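Local coordinates for maternal effect protein oskar (Drosophila melanogaster, PDB 5A4A) that probably binds RNA through its SGNH hydrolase-like OSK domain and acts in the fruit fly as an inducer of the germline, at residues A[105-110]-A[115-120]; A[83-88]-A[101-106]. All blocks are in the same frame, centred on the assembly; numbering follows the deposited sequence.

Interaction 1 of 2, residues A[105-110]-A[115-120]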
loop_
_atom_site.group_PDB
_atom_site.type_symbol
_atom_site.label_atom_id
_atom_site.label_comp_id
_atom_site.label_asym_id
_atom_site.label_seq_id
_atom_site.Cartn_x
_atom_site.Cartn_y
_atom_site.Cartn_z
ATOM N N LEU A 105 6.297 -8.349 11.687
ATOM C CA LEU A 105 5.221 -9.288 11.997
ATOM C C LEU A 105 4.278 -9.551 10.815
ATOM O O LEU A 105 3.755 -10.658 10.687
ATOM C CB LEU A 105 4.431 -8.828 13.225
ATOM C CG LEU A 105 5.217 -8.868 14.537
ATOM C CD1 LEU A 105 4.374 -8.304 15.671
ATOM C CD2 LEU A 105 5.689 -10.283 14.854
ATOM N N LEU A 106 4.050 -8.543 9.968
ATOM C CA LEU A 106 3.266 -8.747 8.744
ATOM C C LEU A 106 3.958 -9.766 7.834
ATOM O O LEU A 106 3.333 -10.703 7.325
ATOM C CB LEU A 106 3.044 -7.421 7.992
ATOM C CG LEU A 106 2.385 -7.525 6.605
ATOM C CD1 LEU A 106 0.970 -8.122 6.678
ATOM C CD2 LEU A 106 2.346 -6.166 5.882
ATOM N N ILE A 107 5.248 -9.574 7.628
ATOM C CA ILE A 107 6.032 -10.504 6.816
ATOM C C ILE A 107 5.987 -11.933 7.374
ATOM O O ILE A 107 5.811 -12.899 6.629
ATOM C CB ILE A 107 7.495 -10.033 6.679
ATOM C CG1 ILE A 107 7.569 -8.687 5.949
ATOM C CG2 ILE A 107 8.320 -11.072 5.931
ATOM C CD1 ILE A 107 7.009 -8.699 4.518
ATOM N N LYS A 108 6.125 -12.061 8.688
ATOM C CA LYS A 108 6.076 -13.367 9.337
ATOM C C LYS A 108 4.695 -14.000 9.228
ATOM O O LYS A 108 4.573 -15.200 8.997
ATOM C CB LYS A 108 6.501 -13.225 10.800
ATOM C CG LYS A 108 6.277 -14.435 11.687
ATOM C CD LYS A 108 6.656 -14.068 13.125
ATOM C CE LYS A 108 5.948 -14.931 14.156
ATOM N NZ LYS A 108 6.470 -16.320 14.158
ATOM N N GLU A 109 3.650 -13.189 9.394
ATOM C CA GLU A 109 2.286 -13.687 9.277
ATOM C C GLU A 109 1.972 -14.178 7.860
ATOM O O GLU A 109 1.353 -15.224 7.677
ATOM C CB GLU A 109 1.287 -12.603 9.691
ATOM C CG GLU A 109 -0.138 -12.920 9.323
ATOM C CD GLU A 109 -1.091 -11.804 9.704
ATOM O OE1 GLU A 109 -0.742 -10.964 10.548
ATOM O OE2 GLU A 109 -2.200 -11.749 9.159
ATOM N N MET A 110 2.399 -13.422 6.858
ATOM C CA MET A 110 2.216 -13.856 5.478
ATOM C C MET A 110 2.934 -15.189 5.233
ATOM O O MET A 110 2.398 -16.077 4.568
ATOM C CB MET A 110 2.679 -12.768 4.505
ATOM C CG MET A 110 1.794 -11.522 4.569
ATOM S SD MET A 110 2.188 -10.254 3.363
ATOM C CE MET A 110 1.722 -11.091 1.840
ATOM N N LEU A 115 1.377 -16.978 2.063
ATOM C CA LEU A 115 1.160 -15.925 1.073
ATOM C C LEU A 115 2.490 -15.231 0.820
ATOM O O LEU A 115 3.187 -14.851 1.765
ATOM C CB LEU A 115 0.135 -14.912 1.596
ATOM C CG LEU A 115 -1.216 -15.532 1.948
ATOM C CD1 LEU A 115 -2.126 -14.485 2.587
ATOM C CD2 LEU A 115 -1.855 -16.125 0.708
ATOM N N VAL A 116 2.855 -15.055 -0.447
ATOM C CA VAL A 116 4.170 -14.495 -0.760
ATOM C C VAL A 116 4.084 -13.003 -1.027
ATOM O O VAL A 116 3.432 -12.590 -1.975
ATOM C CB VAL A 116 4.768 -15.160 -2.010
ATOM C CG1 VAL A 116 6.189 -14.664 -2.244
ATOM C CG2 VAL A 116 4.738 -16.687 -1.878
ATOM N N PRO A 117 4.754 -12.181 -0.199
ATOM C CA PRO A 117 4.719 -10.738 -0.450
ATOM C C PRO A 117 5.701 -10.342 -1.541
ATOM O O PRO A 117 6.842 -10.823 -1.542
ATOM C CB PRO A 117 5.166 -10.121 0.890
ATOM C CG PRO A 117 5.566 -11.283 1.781
ATOM C CD PRO A 117 5.606 -12.527 0.949
ATOM N N ILE A 118 5.234 -9.510 -2.470
ATOM C CA ILE A 118 6.098 -8.752 -3.370
ATOM C C ILE A 118 6.013 -7.311 -2.894
ATOM O O ILE A 118 4.938 -6.701 -2.922
ATOM C CB ILE A 118 5.639 -8.878 -4.842
ATOM C CG1 ILE A 118 5.834 -10.321 -5.338
ATOM C CG2 ILE A 118 6.420 -7.907 -5.731
ATOM C CD1 ILE A 118 5.147 -10.625 -6.673
ATOM N N LEU A 119 7.123 -6.777 -2.393
ATOM C CA LEU A 119 7.081 -5.477 -1.726
ATOM C C LEU A 119 7.329 -4.323 -2.693
ATOM O O LEU A 119 8.149 -4.428 -3.596
ATOM C CB LEU A 119 8.098 -5.398 -0.573
ATOM C CG LEU A 119 7.901 -6.352 0.613
ATOM C CD1 LEU A 119 6.457 -6.350 1.048
ATOM C CD2 LEU A 119 8.363 -7.763 0.284
ATOM N N THR A 120 6.589 -3.234 -2.514
ATOM C CA THR A 120 7.008 -1.950 -3.078
ATOM C C THR A 120 7.375 -1.085 -1.875
ATOM O O THR A 120 6.775 -1.221 -0.802
ATOM C CB THR A 120 5.896 -1.258 -3.889
ATOM O OG1 THR A 120 4.742 -1.103 -3.064
ATOM C CG2 THR A 120 5.502 -2.082 -5.140
#
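Met110 reaches from the last turn of helix 96-112 onto Pro117 of strand 116-120, the strand that the chain enters a few residues later. Its CG lies anti to the carbonyl carbon, beside the backbone N, and a bend at the third torsion folds the thioether end against the proline ring. The methyl CE rests 3.7 Å from Pro117 CB, while SD passes 3.9 Å from Pro117 CG, the two side chains sliding past each other in opposite directions. CE also meets CB of Leu115, at 4.1 Å. One turn earlier, Ile107 brings only its CD1 to the strand, 4.0 Å from Pro117 CG and 4.2 Å from Leu119 CD1. An alanine in place of Met110 would remove SD and CE and is likely to open a gap beside Pro117 and Leu115. Polar closure comes from the backbone: Leu115 N donates to Met110 O over 2.9 Å, a fairly straight bond (158° at the hydrogen) whose donor is tilted 28° from the carbonyl plane. The axes of 105-110 and 116-120 run at 141°, closer to antiparallel than parallel, as expected where a helix hands over to the next parallel strand in the alpha/beta fold of SGNH hydrolases.

Interaction 2 of 2, residues A[83-88]-A[101-106]. With SO4 (sulfate ion), chain G.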
loop_
_atom_site.group_PDB
_atom_site.type_symbol
_atom_site.label_atom_id
_atom_site.label_comp_id
_atom_site.label_asym_id
_atom_site.label_seq_id
_atom_site.Cartn_x
_atom_site.Cartn_y
_atom_site.Cartn_z
ATOM N N VAL A 83 2.420 -5.595 -2.389
ATOM C CA VAL A 83 2.134 -4.838 -1.170
ATOM C C VAL A 83 2.733 -3.436 -1.179
ATOM O O VAL A 83 3.916 -3.258 -1.469
ATOM C CB VAL A 83 2.694 -5.579 0.056
ATOM C CG1 VAL A 83 2.423 -4.787 1.339
ATOM C CG2 VAL A 83 2.096 -6.985 0.143
ATOM N N ASN A 84 1.902 -2.439 -0.877
ATOM C CA ASN A 84 2.396 -1.091 -0.607
ATOM C C ASN A 84 1.752 -0.619 0.686
ATOM O O ASN A 84 0.587 -0.219 0.700
ATOM C CB ASN A 84 2.046 -0.130 -1.754
ATOM C CG ASN A 84 2.636 1.259 -1.553
ATOM O OD1 ASN A 84 1.923 2.207 -1.197
ATOM N ND2 ASN A 84 3.942 1.389 -1.775
ATOM N N ILE A 85 2.499 -0.679 1.779
ATOM C CA ILE A 85 1.906 -0.479 3.090
ATOM C C ILE A 85 2.869 0.287 4.003
ATOM O O ILE A 85 4.089 0.071 3.971
ATOM C CB ILE A 85 1.478 -1.854 3.700
ATOM C CG1 ILE A 85 0.410 -1.698 4.787
ATOM C CG2 ILE A 85 2.689 -2.653 4.200
ATOM C CD1 ILE A 85 -0.948 -1.253 4.255
ATOM N N GLY A 86 2.321 1.194 4.800
ATOM C CA GLY A 86 3.127 1.968 5.726
ATOM C C GLY A 86 2.873 3.463 5.682
ATOM O O GLY A 86 3.159 4.155 6.663
ATOM N N SER A 87 2.374 3.974 4.553
ATOM C CA SER A 87 2.120 5.412 4.435
ATOM C C SER A 87 1.163 5.896 5.511
ATOM O O SER A 87 1.360 6.974 6.066
ATOM C CB SER A 87 1.573 5.810 3.052
ATOM O OG SER A 87 2.565 5.663 2.056
ATOM N N VAL A 88 0.137 5.100 5.814
ATOM C CA VAL A 88 -0.852 5.519 6.810
ATOM C C VAL A 88 -0.216 5.567 8.206
ATOM O O VAL A 88 -0.424 6.526 8.949
ATOM C CB VAL A 88 -2.102 4.617 6.830
ATOM C CG1 VAL A 88 -3.115 5.139 7.860
ATOM C CG2 VAL A 88 -2.763 4.583 5.454
ATOM N N HIS A 101 8.561 -2.903 13.740
ATOM C CA HIS A 101 8.069 -4.065 14.486
ATOM C C HIS A 101 6.826 -4.681 13.828
ATOM O O HIS A 101 6.743 -5.899 13.640
ATOM C CB HIS A 101 7.761 -3.658 15.927
ATOM C CG HIS A 101 7.050 -4.710 16.716
ATOM N ND1 HIS A 101 7.692 -5.817 17.230
ATOM C CD2 HIS A 101 5.751 -4.832 17.074
ATOM C CE1 HIS A 101 6.821 -6.570 17.875
ATOM N NE2 HIS A 101 5.635 -5.993 17.798
ATOM N N ASP A 102 5.856 -3.838 13.489
ATOM C CA ASP A 102 4.621 -4.301 12.854
ATOM C C ASP A 102 4.887 -4.911 11.481
ATOM O O ASP A 102 4.318 -5.945 11.127
ATOM C CB ASP A 102 3.619 -3.144 12.713
ATOM C CG ASP A 102 3.103 -2.641 14.048
ATOM O OD1 ASP A 102 3.337 -3.310 15.078
ATOM O OD2 ASP A 102 2.449 -1.573 14.070
ATOM N N PHE A 103 5.758 -4.271 10.707
ATOM C CA PHE A 103 6.080 -4.761 9.375
ATOM C C PHE A 103 6.766 -6.138 9.444
ATOM O O PHE A 103 6.461 -7.036 8.659
ATOM C CB PHE A 103 6.942 -3.746 8.615
ATOM C CG PHE A 103 7.149 -4.102 7.168
ATOM C CD1 PHE A 103 6.177 -3.807 6.233
ATOM C CD2 PHE A 103 8.307 -4.750 6.755
ATOM C CE1 PHE A 103 6.347 -4.136 4.905
ATOM C CE2 PHE A 103 8.487 -5.087 5.422
ATOM C CZ PHE A 103 7.506 -4.783 4.498
ATOM N N ARG A 104 7.670 -6.314 10.403
ATOM C CA ARG A 104 8.336 -7.603 10.579
ATOM C C ARG A 104 7.297 -8.690 10.879
ATOM O O ARG A 104 7.368 -9.798 10.348
ATOM C CB ARG A 104 9.392 -7.501 11.686
ATOM C CG ARG A 104 10.044 -8.798 12.085
ATOM C CD ARG A 104 11.070 -8.550 13.188
ATOM N NE ARG A 104 12.333 -8.032 12.668
ATOM C CZ ARG A 104 12.738 -6.766 12.755
ATOM N NH1 ARG A 104 11.979 -5.850 13.347
ATOM N NH2 ARG A 104 13.913 -6.419 12.246
ATOM N N LEU A 105 6.297 -8.349 11.687
ATOM C CA LEU A 105 5.221 -9.288 11.997
ATOM C C LEU A 105 4.278 -9.551 10.815
ATOM O O LEU A 105 3.755 -10.658 10.687
ATOM C CB LEU A 105 4.431 -8.828 13.225
ATOM C CG LEU A 105 5.217 -8.868 14.537
ATOM C CD1 LEU A 105 4.374 -8.304 15.671
ATOM C CD2 LEU A 105 5.689 -10.283 14.854
ATOM N N LEU A 106 4.050 -8.543 9.968
ATOM C CA LEU A 106 3.266 -8.747 8.744
ATOM C C LEU A 106 3.958 -9.766 7.834
ATOM O O LEU A 106 3.333 -10.703 7.325
ATOM C CB LEU A 106 3.044 -7.421 7.992
ATOM C CG LEU A 106 2.385 -7.525 6.605
ATOM C CD1 LEU A 106 0.970 -8.122 6.678
ATOM C CD2 LEU A 106 2.346 -6.166 5.882
HETATM S S SO4 G . 1.553 -7.231 18.248
HETATM O O1 SO4 G . 0.341 -6.923 19.007
HETATM O O2 SO4 G . 1.399 -8.549 17.633
HETATM O O3 SO4 G . 1.742 -6.207 17.219
HETATM O O4 SO4 G . 2.720 -7.238 19.125
#
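Ile85 has CG1 anti to its own nitrogen (chi1 -159°), which puts the CG2 methyl between the backbone N and the carbonyl carbon and within contact of helix 96-112. From the helix, Phe103 and Leu106 both swing out with CG trans to N (chi1 -172° for Phe103), so that ring and isobutyl group converge on that one methyl. The setting is a beta-alpha-beta crossover of the SGNH hydrolase-like fold: Ile85 follows strand 80-84 in the chain, and the loop there packs against the helix that leads to the parallel strand 116-120. CG2 meets the Phe103 ring at its edge, near the ring plane, 4.0 Å from CE1, and lies 3.9 Å from CD2 of Leu106; both side chains cross that of Ile85 at a slant. No hydrogen bond spans the two segments; the contact is apolar and buried. The Phe103 and Phe141 rings are also in edge-to-face contact, which ties the helix to helix 132-148. Away from this core, helix 96-112 meets a sulfate, probably from the crystallisation liquor, which is also hydrogen-bonded by Arg67 NH2. Leu105 CD1 lies 3.6 Å from its O2, and His101 NE2 points almost straight at O4 in a weak hydrogen bond of 3.4 Å.

Interactions 1 and 2 show how one helix packs on strand 116-120 and on the loop that follows the neighbouring strand 80-84. Their centres lie 9 Å apart, and their helix segments overlap at Leu105 and Leu106, of which Leu106 makes its contact in interaction 2. The parallel strands are joined directly, with Val83 N 2.8 Å from Ile118 O and Thr120 OG1 2.8 Å from Val83 O, both probable hydrogen bonds. Leu119 CD1 bridges strands and helix, packing 4.0 Å from Val83 CB and 3.9 Å from Phe103 CZ. The sulfate lies beside His101 and Leu105, the latter in the segment overlap; none of the apolar contacts across either interaction involves it.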